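DNA mismatch repair protein MutL (Aquifex aeolicus, PDB 6LZI) probably binds and hydrolyses ATP through its N-terminal Bergerat-fold ATPase domain during DNA mismatch repair, here holding ADP and magnesium. Local coordinates at residues Lys21-Asn26 with Arg45-Lys50; Glu90-Ile95 with Phe101-Arg106; Val118-Ile123 with Leu142-Pro147; Arg161-Leu166 with Phe179-Glu184. One frame throughout, in Å; residues are numbered along the deposited sequence.

All four contacts reach the same eight-stranded mixed sheet. Contacts 1, 2 and 4 are buried and pack a helix on one of its strands through aliphatic or aromatic side chains. Contact 3, between a hairpin turn and a loop, lies at the surface. Contacts 1 and 2 touch one another, L23 against L92 and E22 against A91 and I95, and both reach the ADP, so each is apolar toward the sheet and polar toward the phosphates. Contact 3 joins contact 2 through neighbouring strands, F101 N lying 2.8 Å from V118 O. On the other flank, L166 packs on K21; contact 4 is wholly apolar across its two segments and lies away from the nucleotide.

Contact 1: Lys21-Asn26 with Arg45-Lys50; sequences KELVEN and RLIRVK. With MG (magnesium ion), chain B; ADP (adenosine-5'-diphosphate), chain H.
While L23 packs on V49, the flat groups of helix 21-26 serve the nucleotide. The N26 amide uses both polar atoms: OD1 bonds magnesium at 2.0 Å, and ND2 donates to O2A of ADP at 2.7 Å, with an N-H...O angle of 150°, so the amide is fixed in rotation. The E22 carboxylate receives K21 NZ on OE1 from above its plane, 52° out of it, at 2.9 Å; its OE2 takes a bond from a magnesium-bound water. A second such water donates to E25 OE1, and K21 NZ also pairs with E25 OE2, a weak bond that completes a salt-bridge network.

Beneath, helix and strand 46-50 run nearly parallel, their axes 7° apart. L23 CB lies 3.7 Å from V49 CG2, and L23 CD1 lies 4.4 Å from I47 CG2. V24 crosses V49 at about a right angle, CG2 to CG1 at 4.1 Å. This is the helix-on-sheet packing of the Bergerat fold. ADP O1B, O2A and three waters complete the metal site with N26. The chemistry implies a helix seated by its apolar side, with first-shell N26 and second-shell E22 and E25 presented to the magnesium.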
# COMPACT_ATOMS: atom_id res chain seq x y z
N LYS A 21 -4.93 3.01 1.13
CA LYS A 21 -4.59 2.69 -0.25
C LYS A 21 -4.37 3.98 -1.04
O LYS A 21 -3.36 4.15 -1.78
CB LYS A 21 -5.74 1.88 -0.88
CG LYS A 21 -5.52 1.55 -2.35
CD LYS A 21 -6.19 2.59 -3.25
CE LYS A 21 -6.30 2.09 -4.66
NZ LYS A 21 -6.79 3.22 -5.50
N GLU A 22 -5.34 4.89 -0.93
CA GLU A 22 -5.27 6.13 -1.68
C GLU A 22 -4.08 6.92 -1.25
O GLU A 22 -3.38 7.47 -2.10
CB GLU A 22 -6.51 6.97 -1.55
CG GLU A 22 -7.74 6.23 -2.03
CD GLU A 22 -7.75 6.00 -3.54
OE1 GLU A 22 -8.45 5.07 -4.03
OE2 GLU A 22 -7.04 6.71 -4.25
N LEU A 23 -3.80 6.95 0.08
CA LEU A 23 -2.63 7.76 0.47
C LEU A 23 -1.32 7.15 -0.02
O LEU A 23 -0.45 7.86 -0.52
CB LEU A 23 -2.60 7.97 2.00
CG LEU A 23 -3.87 8.75 2.37
CD1 LEU A 23 -3.86 8.86 3.97
CD2 LEU A 23 -4.13 10.07 1.75
N VAL A 24 -1.14 5.82 0.12
CA VAL A 24 0.14 5.24 -0.25
C VAL A 24 0.28 5.31 -1.76
O VAL A 24 1.37 5.55 -2.29
CB VAL A 24 0.19 3.79 0.26
CG1 VAL A 24 1.31 3.03 -0.35
CG2 VAL A 24 0.25 3.77 1.86
N GLU A 25 -0.83 5.17 -2.48
CA GLU A 25 -0.74 5.36 -3.93
C GLU A 25 -0.21 6.75 -4.26
O GLU A 25 0.66 6.88 -5.15
CB GLU A 25 -2.11 5.12 -4.60
CG GLU A 25 -2.13 5.42 -6.10
CD GLU A 25 -3.47 5.04 -6.74
OE1 GLU A 25 -4.19 5.90 -7.35
OE2 GLU A 25 -3.77 3.84 -6.69
N ASN A 26 -0.65 7.79 -3.50
CA ASN A 26 -0.22 9.15 -3.76
C ASN A 26 1.25 9.31 -3.42
O ASN A 26 2.00 9.98 -4.16
CB ASN A 26 -1.08 10.12 -2.93
CG ASN A 26 -2.44 10.33 -3.54
OD1 ASN A 26 -2.62 9.99 -4.71
ND2 ASN A 26 -3.37 10.89 -2.83
N ARG A 45 -9.52 5.46 14.32
CA ARG A 45 -9.19 6.66 15.05
C ARG A 45 -8.15 7.54 14.38
O ARG A 45 -8.30 8.77 14.38
CB ARG A 45 -8.77 6.28 16.49
CG ARG A 45 -8.28 7.43 17.27
CD ARG A 45 -8.27 7.15 18.76
NE ARG A 45 -7.93 8.38 19.47
CZ ARG A 45 -8.79 9.37 19.67
NH1 ARG A 45 -10.06 9.29 19.26
NH2 ARG A 45 -8.38 10.46 20.29
N LEU A 46 -7.08 6.96 13.84
CA LEU A 46 -6.10 7.72 13.07
C LEU A 46 -5.51 6.82 12.00
O LEU A 46 -5.08 5.69 12.28
CB LEU A 46 -4.97 8.23 13.98
CG LEU A 46 -3.82 8.86 13.17
CD1 LEU A 46 -4.09 10.21 12.58
CD2 LEU A 46 -2.57 8.77 14.10
N ILE A 47 -5.40 7.39 10.81
CA ILE A 47 -4.57 6.90 9.74
C ILE A 47 -3.61 8.02 9.39
O ILE A 47 -4.07 9.14 9.08
CB ILE A 47 -5.47 6.59 8.50
CG1 ILE A 47 -6.45 5.44 8.82
CG2 ILE A 47 -4.66 6.15 7.31
CD1 ILE A 47 -7.75 5.59 8.06
N ARG A 48 -2.30 7.72 9.43
CA ARG A 48 -1.25 8.68 9.09
C ARG A 48 -0.33 8.04 8.06
O ARG A 48 0.06 6.87 8.22
CB ARG A 48 -0.44 9.08 10.33
CG ARG A 48 0.58 10.08 9.94
CD ARG A 48 1.35 10.63 11.15
NE ARG A 48 1.99 9.54 11.88
CZ ARG A 48 3.18 9.05 11.58
NH1 ARG A 48 3.89 9.54 10.54
NH2 ARG A 48 3.66 8.05 12.31
N VAL A 49 -0.05 8.78 6.98
CA VAL A 49 0.90 8.31 5.96
C VAL A 49 1.88 9.43 5.69
O VAL A 49 1.49 10.53 5.29
CB VAL A 49 0.17 7.89 4.67
CG1 VAL A 49 1.14 7.42 3.55
CG2 VAL A 49 -0.78 6.76 4.94
N LYS A 50 3.14 9.10 5.85
CA LYS A 50 4.24 10.01 5.74
C LYS A 50 5.09 9.47 4.60
O LYS A 50 5.37 8.27 4.56
CB LYS A 50 5.04 10.02 6.99
CG LYS A 50 6.20 11.09 6.95
CD LYS A 50 6.86 10.91 8.31
CE LYS A 50 7.99 11.92 8.53
NZ LYS A 50 9.08 11.45 7.66
MG MG B . -4.34 9.81 -5.76
PB ADP H . -5.03 11.87 -7.95
O1B ADP H . -3.91 11.24 -7.19
O2B ADP H . -4.53 12.99 -8.90
O3B ADP H . -5.84 10.84 -8.71
PA ADP H . -5.69 12.70 -5.29
O1A ADP H . -6.91 13.36 -4.70
O2A ADP H . -5.32 11.40 -4.68
O3A ADP H . -6.01 12.57 -6.91
O5' ADP H . -4.39 13.63 -5.05
C5' ADP H . -4.54 14.88 -5.74
C4' ADP H . -3.18 15.46 -6.09
O4' ADP H . -2.51 15.82 -4.91
C3' ADP H . -2.22 14.55 -6.83
O3' ADP H . -2.41 14.71 -8.27
C2' ADP H . -0.87 15.11 -6.44
O2' ADP H . -0.69 16.26 -7.34
C1' ADP H . -1.11 15.67 -5.06
N9 ADP H . -0.69 14.76 -4.01
C8 ADP H . -1.48 14.00 -3.19
N7 ADP H . -0.72 13.30 -2.30
C5 ADP H . 0.56 13.61 -2.61
C6 ADP H . 1.85 13.20 -2.04
N6 ADP H . 1.88 12.29 -1.03
N1 ADP H . 2.97 13.73 -2.59
C2 ADP H . 2.87 14.62 -3.66
N3 ADP H . 1.74 15.06 -4.20
C4 ADP H . 0.58 14.58 -3.68
O HOH W 1 -4.95 8.46 -4.11
O HOH W 2 -3.40 8.40 -6.89
O HOH W 3 -6.28 9.38 -6.71

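Contact 2: Glu90-Ile95 with Phe101-Arg106; sequences EALYSI and FKLRSR. With ADP (adenosine-5'-diphosphate), chain H.
I95 and F101 mark the nearest backbone approach, CA to CA 7.7 Å, where helix 91-95 and strand 101-106 run at 143° to each other with their axes 10.1 Å apart. The F101 ring turns its edge to the helix. I95 CG2 sits near the ring plane, 3.9 Å from F101 CD2, and L92 CD2 approaches the same rim further along, 4.1 Å from F101 CZ. Pointing opposite its backbone N (chi1 176°), F101 CG carries the ring out from the strand toward these two branches, and L92 crosses it at about a right angle. The other methyl of L92, CD1, continues down the strand to L103 CD1 at 3.9 Å and also lies 3.7 Å from C8 of the ADP base. One leucine thus packs with its two methyls on strand and nucleotide together.

V137 and V139 of strand 134-140 also touch F101, while L23 and N26 of helix 16-29 touch L92. At the start of the helix, L92 N donates to O1A of ADP at 2.8 Å along an almost straight line (173°), and A91 CB lies 3.3 Å from O2A. The helix begins right at the alpha-phosphate, so its N-terminal dipole probably helps to balance the phosphate charge. The chemistry implies a division of labour in the GHKL-type pocket: a backbone N-H for O1A, beside N26 and the magnesium on O2A, while L92, which gives that N-H, also packs on F101 and L103, and I95 continues the apolar face one turn on.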
# COMPACT_ATOMS: atom_id res chain seq x y z
N GLU A 90 -11.99 13.99 -6.33
CA GLU A 90 -10.78 13.19 -6.38
C GLU A 90 -10.60 12.54 -5.03
O GLU A 90 -11.45 12.67 -4.13
CB GLU A 90 -9.58 14.02 -6.78
CG GLU A 90 -9.13 13.95 -8.23
CD GLU A 90 -7.94 14.88 -8.52
OE1 GLU A 90 -7.49 15.56 -7.56
OE2 GLU A 90 -7.44 14.92 -9.68
N ALA A 91 -9.47 11.86 -4.85
CA ALA A 91 -9.38 10.94 -3.72
C ALA A 91 -9.24 11.71 -2.41
O ALA A 91 -9.93 11.39 -1.42
CB ALA A 91 -8.24 9.94 -3.94
N LEU A 92 -8.37 12.76 -2.35
CA LEU A 92 -8.27 13.46 -1.06
C LEU A 92 -9.53 14.22 -0.68
O LEU A 92 -9.80 14.43 0.53
CB LEU A 92 -7.09 14.43 -1.06
CG LEU A 92 -5.77 13.71 -1.25
CD1 LEU A 92 -4.63 14.73 -1.46
CD2 LEU A 92 -5.44 12.86 -0.01
N TYR A 93 -10.27 14.71 -1.68
CA TYR A 93 -11.53 15.37 -1.38
C TYR A 93 -12.47 14.40 -0.71
O TYR A 93 -13.15 14.72 0.29
CB TYR A 93 -12.17 15.86 -2.66
CG TYR A 93 -13.57 16.35 -2.46
CD1 TYR A 93 -13.81 17.55 -1.85
CD2 TYR A 93 -14.65 15.60 -2.90
CE1 TYR A 93 -15.12 18.00 -1.66
CE2 TYR A 93 -15.96 16.05 -2.73
CZ TYR A 93 -16.18 17.24 -2.11
OH TYR A 93 -17.48 17.67 -1.94
N SER A 94 -12.57 13.22 -1.29
CA SER A 94 -13.50 12.25 -0.78
C SER A 94 -13.05 11.79 0.61
O SER A 94 -13.90 11.61 1.50
CB SER A 94 -13.66 11.14 -1.85
OG SER A 94 -13.03 9.96 -1.43
N ILE A 95 -11.73 11.72 0.88
CA ILE A 95 -11.26 11.36 2.24
C ILE A 95 -11.50 12.49 3.22
O ILE A 95 -11.94 12.27 4.35
CB ILE A 95 -9.76 10.99 2.21
CG1 ILE A 95 -9.54 9.69 1.41
CG2 ILE A 95 -9.14 10.83 3.66
CD1 ILE A 95 -8.07 9.40 1.12
N PHE A 101 -9.29 15.95 8.91
CA PHE A 101 -8.26 15.69 7.91
C PHE A 101 -7.18 16.74 8.03
O PHE A 101 -7.47 17.94 7.97
CB PHE A 101 -8.92 15.73 6.51
CG PHE A 101 -7.96 15.57 5.36
CD1 PHE A 101 -7.38 16.69 4.79
CD2 PHE A 101 -7.77 14.31 4.75
CE1 PHE A 101 -6.49 16.53 3.70
CE2 PHE A 101 -6.88 14.18 3.68
CZ PHE A 101 -6.28 15.26 3.15
N LYS A 102 -5.92 16.32 8.17
CA LYS A 102 -4.85 17.29 7.98
C LYS A 102 -3.92 16.83 6.86
O LYS A 102 -3.60 15.66 6.76
CB LYS A 102 -4.01 17.48 9.26
CG LYS A 102 -4.69 18.28 10.35
CD LYS A 102 -3.74 18.61 11.47
CE LYS A 102 -4.52 19.16 12.68
NZ LYS A 102 -3.72 18.88 13.92
N LEU A 103 -3.45 17.74 6.05
CA LEU A 103 -2.37 17.38 5.13
C LEU A 103 -1.27 18.41 5.27
O LEU A 103 -1.54 19.59 5.17
CB LEU A 103 -2.84 17.37 3.69
CG LEU A 103 -1.83 17.13 2.53
CD1 LEU A 103 -2.47 16.36 1.31
CD2 LEU A 103 -1.26 18.39 1.99
N ARG A 104 -0.05 17.98 5.54
CA ARG A 104 1.07 18.90 5.53
C ARG A 104 2.05 18.45 4.46
O ARG A 104 2.24 17.26 4.24
CB ARG A 104 1.74 19.01 6.93
CG ARG A 104 2.43 17.72 7.45
CD ARG A 104 3.00 18.03 8.87
NE ARG A 104 1.86 18.26 9.78
CZ ARG A 104 1.19 17.27 10.37
NH1 ARG A 104 1.53 16.00 10.13
NH2 ARG A 104 0.15 17.52 11.20
N SER A 105 2.66 19.41 3.77
CA SER A 105 3.60 19.08 2.67
C SER A 105 4.64 20.18 2.47
O SER A 105 4.34 21.38 2.54
CB SER A 105 2.87 18.84 1.33
OG SER A 105 3.74 18.32 0.36
N ARG A 106 5.87 19.75 2.24
CA ARG A 106 6.97 20.63 1.94
C ARG A 106 7.48 20.22 0.56
O ARG A 106 7.88 19.06 0.35
CB ARG A 106 8.06 20.49 2.97
CG ARG A 106 9.23 21.46 2.66
CD ARG A 106 10.33 21.31 3.75
NE ARG A 106 11.62 21.81 3.28
CZ ARG A 106 12.74 21.66 3.98
NH1 ARG A 106 12.68 21.08 5.18
NH2 ARG A 106 13.92 22.03 3.47
PB ADP H . -5.03 11.87 -7.95
O1B ADP H . -3.91 11.24 -7.19
O2B ADP H . -4.53 12.99 -8.90
O3B ADP H . -5.84 10.84 -8.71
PA ADP H . -5.69 12.70 -5.29
O1A ADP H . -6.91 13.36 -4.70
O2A ADP H . -5.32 11.40 -4.68
O3A ADP H . -6.01 12.57 -6.91
O5' ADP H . -4.39 13.63 -5.05
C5' ADP H . -4.54 14.88 -5.74
C4' ADP H . -3.18 15.46 -6.09
O4' ADP H . -2.51 15.82 -4.91
C3' ADP H . -2.22 14.55 -6.83
O3' ADP H . -2.41 14.71 -8.27
C2' ADP H . -0.87 15.11 -6.44
O2' ADP H . -0.69 16.26 -7.34
C1' ADP H . -1.11 15.67 -5.06
N9 ADP H . -0.69 14.76 -4.01
C8 ADP H . -1.48 14.00 -3.19
N7 ADP H . -0.72 13.30 -2.30
C5 ADP H . 0.56 13.61 -2.61
C6 ADP H . 1.85 13.20 -2.04
N6 ADP H . 1.88 12.29 -1.03
N1 ADP H . 2.97 13.73 -2.59
C2 ADP H . 2.87 14.62 -3.66
N3 ADP H . 1.74 15.06 -4.20
C4 ADP H . 0.58 14.58 -3.68

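Contact 3: Val118-Ile123 with Leu142-Pro147; sequences VEAGNI and LFFNLP
E119 and F144 meet at the surface, at the hairpin end of strand 113-119, where the glutamate chain passes the end of the phenyl ring at about a right angle. With CG trans to the backbone N (chi1 -171°) and the chain extended beyond it, E119 brings CG to 3.4 Å from F144 CZ. Its OE1 comes within 3.9 Å of the same CZ, and carboxylate and ring planes stand 84° apart. The phenylalanine has the less common first torsion, chi1 79°, which sets CG between the backbone N and the carbonyl carbon and carries the ring toward the hairpin, where its CZ meets E119 and A120. N145 CB lies 4.2 Å above the F144 ring, over the centre of one face. A120 CB touches both residues, 3.9 Å from F144 CZ and 4.0 Å from N145 ND2.

Both backbones turn here. E119 to N122 form a type I' turn, closed in both directions by bonds between E119 and N122, with N122 N to E119 O at 2.8 Å; G121 occupies the position whose backbone angles call for glycine. F143 to L146 form a type I turn, with L146 at the N-cap of the next helix. K100 makes a cation-pi contact with F144, and N145 ND2 gives a weak hydrogen bond to S97 O. The contact thus joins the hairpin tip between strands 113-119 and 122-129 to the loop running from strand 134-140 into helix 147-151, beside the start of strand 100-106.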
# COMPACT_ATOMS: atom_id res chain seq x y z
N VAL A 118 -9.01 20.21 7.46
CA VAL A 118 -10.35 20.14 6.89
C VAL A 118 -11.17 19.27 7.83
O VAL A 118 -10.66 18.27 8.36
CB VAL A 118 -10.35 19.56 5.46
CG1 VAL A 118 -11.75 19.24 4.99
CG2 VAL A 118 -9.64 20.51 4.49
N GLU A 119 -12.44 19.60 8.00
CA GLU A 119 -13.34 18.72 8.71
C GLU A 119 -14.55 18.48 7.83
O GLU A 119 -15.27 19.43 7.50
CB GLU A 119 -13.77 19.34 10.03
CG GLU A 119 -14.52 18.40 10.91
CD GLU A 119 -15.28 19.14 11.99
OE1 GLU A 119 -16.50 19.35 11.82
OE2 GLU A 119 -14.63 19.52 12.98
N ALA A 120 -14.79 17.22 7.49
CA ALA A 120 -15.96 16.86 6.70
C ALA A 120 -16.16 17.80 5.52
O ALA A 120 -17.27 18.26 5.23
CB ALA A 120 -17.18 16.81 7.60
N GLY A 121 -15.06 18.09 4.83
CA GLY A 121 -15.07 18.87 3.62
C GLY A 121 -14.93 20.36 3.83
O GLY A 121 -14.61 21.08 2.89
N ASN A 122 -15.13 20.84 5.05
CA ASN A 122 -15.06 22.27 5.34
C ASN A 122 -13.65 22.67 5.79
O ASN A 122 -13.18 22.22 6.84
CB ASN A 122 -16.08 22.63 6.40
CG ASN A 122 -17.48 22.20 6.01
OD1 ASN A 122 -17.91 22.40 4.86
ND2 ASN A 122 -18.19 21.57 6.94
N ILE A 123 -13.01 23.56 5.02
CA ILE A 123 -11.65 23.99 5.32
C ILE A 123 -11.67 24.80 6.61
O ILE A 123 -12.49 25.70 6.77
CB ILE A 123 -11.07 24.80 4.16
CG1 ILE A 123 -11.15 24.03 2.84
CG2 ILE A 123 -9.61 25.22 4.46
CD1 ILE A 123 -10.90 24.90 1.59
N LEU A 142 -12.64 8.63 11.26
CA LEU A 142 -13.19 8.39 9.93
C LEU A 142 -14.67 8.13 10.12
O LEU A 142 -15.07 7.43 11.07
CB LEU A 142 -12.47 7.21 9.28
CG LEU A 142 -12.90 6.74 7.87
CD1 LEU A 142 -12.60 7.91 6.92
CD2 LEU A 142 -12.20 5.44 7.46
N PHE A 143 -15.49 8.73 9.23
CA PHE A 143 -16.99 8.67 9.25
C PHE A 143 -17.60 9.20 10.56
O PHE A 143 -18.69 8.79 10.96
CB PHE A 143 -17.48 7.24 8.98
CG PHE A 143 -16.92 6.64 7.71
CD1 PHE A 143 -17.14 7.31 6.49
CD2 PHE A 143 -16.25 5.43 7.75
CE1 PHE A 143 -16.64 6.74 5.30
CE2 PHE A 143 -15.74 4.86 6.55
CZ PHE A 143 -15.96 5.58 5.34
N PHE A 144 -16.92 10.14 11.26
CA PHE A 144 -17.56 10.72 12.46
C PHE A 144 -18.88 11.42 12.14
O PHE A 144 -19.80 11.48 12.99
CB PHE A 144 -16.59 11.71 13.10
CG PHE A 144 -16.56 13.02 12.43
CD1 PHE A 144 -15.73 13.21 11.35
CD2 PHE A 144 -17.29 14.11 12.91
CE1 PHE A 144 -15.66 14.43 10.70
CE2 PHE A 144 -17.22 15.35 12.29
CZ PHE A 144 -16.39 15.52 11.17
N ASN A 145 -18.98 11.98 10.92
CA ASN A 145 -20.14 12.62 10.35
C ASN A 145 -21.18 11.62 9.80
O ASN A 145 -22.29 12.07 9.47
CB ASN A 145 -19.71 13.60 9.21
CG ASN A 145 -18.92 12.90 8.03
OD1 ASN A 145 -18.15 11.98 8.28
ND2 ASN A 145 -19.06 13.44 6.75
N LEU A 146 -20.87 10.32 9.77
CA LEU A 146 -21.82 9.27 9.34
C LEU A 146 -21.86 8.16 10.39
O LEU A 146 -21.25 7.11 10.21
CB LEU A 146 -21.41 8.66 7.99
CG LEU A 146 -21.23 9.76 6.93
CD1 LEU A 146 -20.59 9.25 5.61
CD2 LEU A 146 -22.64 10.24 6.71
N PRO A 147 -22.57 8.38 11.49
CA PRO A 147 -22.44 7.45 12.62
C PRO A 147 -22.91 6.04 12.30
O PRO A 147 -22.37 5.09 12.85
CB PRO A 147 -23.25 8.13 13.72
CG PRO A 147 -24.03 9.33 13.07
CD PRO A 147 -23.26 9.63 11.81

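Contact 4: Arg161-Leu166 with Phe179-Glu184; sequences RKVLEL and FTLFSE
Next to V163 and L164, which pack on L181, the shortest sound polar bond is the helical one from E165 N to R161 O, 2.8 Å, with L166 N to K162 O following at 2.9 Å. These bonds hold the turn that presents its apolar side to the strand. L181 reaches from strand 179-183 with its backbone N and CG on opposite ends of the first torsion (chi1 173°), and its two methyls part toward different residues. CD1 meets V163 CG1 at 3.9 Å, the two side chains slanting past one another. CD2 meets L164 CD1 at 3.8 Å with the chains at about a right angle, and it also lies 4.0 Å from L164 CA, so this methyl rests against the helix backbone itself. L164 CD1 turns back to the strand although the CB of L164 points neither toward the strand nor away from it.

This is helix-on-sheet packing of the alpha/beta sandwich: helix 156-173 lies over the part of the mixed sheet where strand 178-183 runs between 34-40 and 186-191. L181 is further enclosed by V37 and L189 from those neighbouring strands, and L166 turns instead to V17 and V20 of helix 16-29, in the same helical layer. E184 pairs its OE1 with R160 NE in a salt bridge and accepts on OE2 from K41 N, tying the residue that follows strand 179-183 to the helix and to the backbone just after strand 34-40.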
# COMPACT_ATOMS: atom_id res chain seq x y z
N ARG A 161 -5.75 -6.09 10.00
CA ARG A 161 -5.18 -7.09 9.11
C ARG A 161 -5.33 -6.67 7.65
O ARG A 161 -4.43 -6.92 6.84
CB ARG A 161 -5.81 -8.46 9.42
CG ARG A 161 -5.39 -9.10 10.78
CD ARG A 161 -6.12 -10.46 11.06
NE ARG A 161 -7.04 -10.82 9.97
CZ ARG A 161 -8.37 -10.77 10.05
NH1 ARG A 161 -8.95 -10.40 11.18
NH2 ARG A 161 -9.11 -11.10 9.00
N LYS A 162 -6.42 -5.97 7.32
CA LYS A 162 -6.61 -5.54 5.94
C LYS A 162 -5.55 -4.52 5.55
O LYS A 162 -5.01 -4.60 4.46
CB LYS A 162 -8.00 -4.97 5.71
CG LYS A 162 -9.11 -5.98 5.86
CD LYS A 162 -10.41 -5.30 6.31
CE LYS A 162 -11.03 -4.40 5.25
NZ LYS A 162 -12.37 -3.74 5.69
N VAL A 163 -5.18 -3.64 6.48
CA VAL A 163 -4.15 -2.65 6.23
C VAL A 163 -2.79 -3.33 6.17
O VAL A 163 -1.97 -3.01 5.29
CB VAL A 163 -4.17 -1.55 7.33
CG1 VAL A 163 -2.86 -0.70 7.24
CG2 VAL A 163 -5.34 -0.67 7.15
N LEU A 164 -2.57 -4.33 7.01
CA LEU A 164 -1.32 -5.10 6.95
C LEU A 164 -1.15 -5.80 5.61
O LEU A 164 -0.07 -5.67 4.98
CB LEU A 164 -1.25 -6.11 8.09
CG LEU A 164 0.05 -6.95 8.12
CD1 LEU A 164 1.25 -6.08 8.15
CD2 LEU A 164 0.02 -7.85 9.38
N GLU A 165 -2.22 -6.48 5.13
CA GLU A 165 -2.18 -7.12 3.81
C GLU A 165 -1.97 -6.12 2.67
O GLU A 165 -1.21 -6.39 1.74
CB GLU A 165 -3.49 -7.89 3.53
CG GLU A 165 -3.58 -9.27 4.22
CD GLU A 165 -2.30 -10.09 4.03
OE1 GLU A 165 -1.60 -10.38 5.03
OE2 GLU A 165 -1.97 -10.40 2.85
N LEU A 166 -2.67 -4.99 2.71
CA LEU A 166 -2.45 -3.94 1.70
C LEU A 166 -1.01 -3.47 1.65
O LEU A 166 -0.47 -3.27 0.57
CB LEU A 166 -3.37 -2.75 1.98
CG LEU A 166 -3.19 -1.58 1.01
CD1 LEU A 166 -3.80 -1.93 -0.37
CD2 LEU A 166 -3.74 -0.24 1.58
N PHE A 179 9.06 0.52 3.44
CA PHE A 179 7.74 0.64 4.04
C PHE A 179 7.84 0.35 5.52
O PHE A 179 8.45 -0.64 5.94
CB PHE A 179 6.74 -0.37 3.42
CG PHE A 179 6.41 -0.07 2.02
CD1 PHE A 179 5.34 0.75 1.71
CD2 PHE A 179 7.15 -0.66 0.97
CE1 PHE A 179 5.03 1.04 0.41
CE2 PHE A 179 6.87 -0.33 -0.32
CZ PHE A 179 5.83 0.50 -0.58
N THR A 180 7.15 1.14 6.31
CA THR A 180 6.99 0.86 7.71
C THR A 180 5.51 0.97 8.03
O THR A 180 4.83 1.85 7.51
CB THR A 180 7.79 1.86 8.55
OG1 THR A 180 9.17 1.79 8.14
CG2 THR A 180 7.74 1.45 9.97
N LEU A 181 5.03 0.08 8.93
CA LEU A 181 3.67 0.19 9.48
C LEU A 181 3.76 0.10 10.99
O LEU A 181 4.30 -0.87 11.50
CB LEU A 181 2.78 -0.95 8.97
CG LEU A 181 1.37 -1.06 9.59
CD1 LEU A 181 0.44 0.14 9.24
CD2 LEU A 181 0.74 -2.38 9.07
N PHE A 182 3.21 1.10 11.70
CA PHE A 182 2.94 1.07 13.12
C PHE A 182 1.44 0.88 13.31
O PHE A 182 0.65 1.63 12.74
CB PHE A 182 3.35 2.39 13.79
CG PHE A 182 4.80 2.73 13.66
CD1 PHE A 182 5.71 2.28 14.57
CD2 PHE A 182 5.26 3.49 12.57
CE1 PHE A 182 7.05 2.58 14.43
CE2 PHE A 182 6.61 3.80 12.44
CZ PHE A 182 7.51 3.33 13.36
N SER A 183 1.03 -0.08 14.13
CA SER A 183 -0.38 -0.17 14.50
C SER A 183 -0.50 -0.30 16.00
O SER A 183 0.21 -1.10 16.62
CB SER A 183 -1.08 -1.34 13.81
OG SER A 183 -0.27 -2.46 13.73
N GLU A 184 -1.41 0.52 16.58
CA GLU A 184 -1.62 0.63 18.02
C GLU A 184 -0.27 0.81 18.71
O GLU A 184 0.01 0.23 19.76
CB GLU A 184 -2.40 -0.57 18.57
CG GLU A 184 -3.48 -1.10 17.65
CD GLU A 184 -4.47 -0.03 17.14
OE1 GLU A 184 -5.18 -0.32 16.14
OE2 GLU A 184 -4.54 1.08 17.72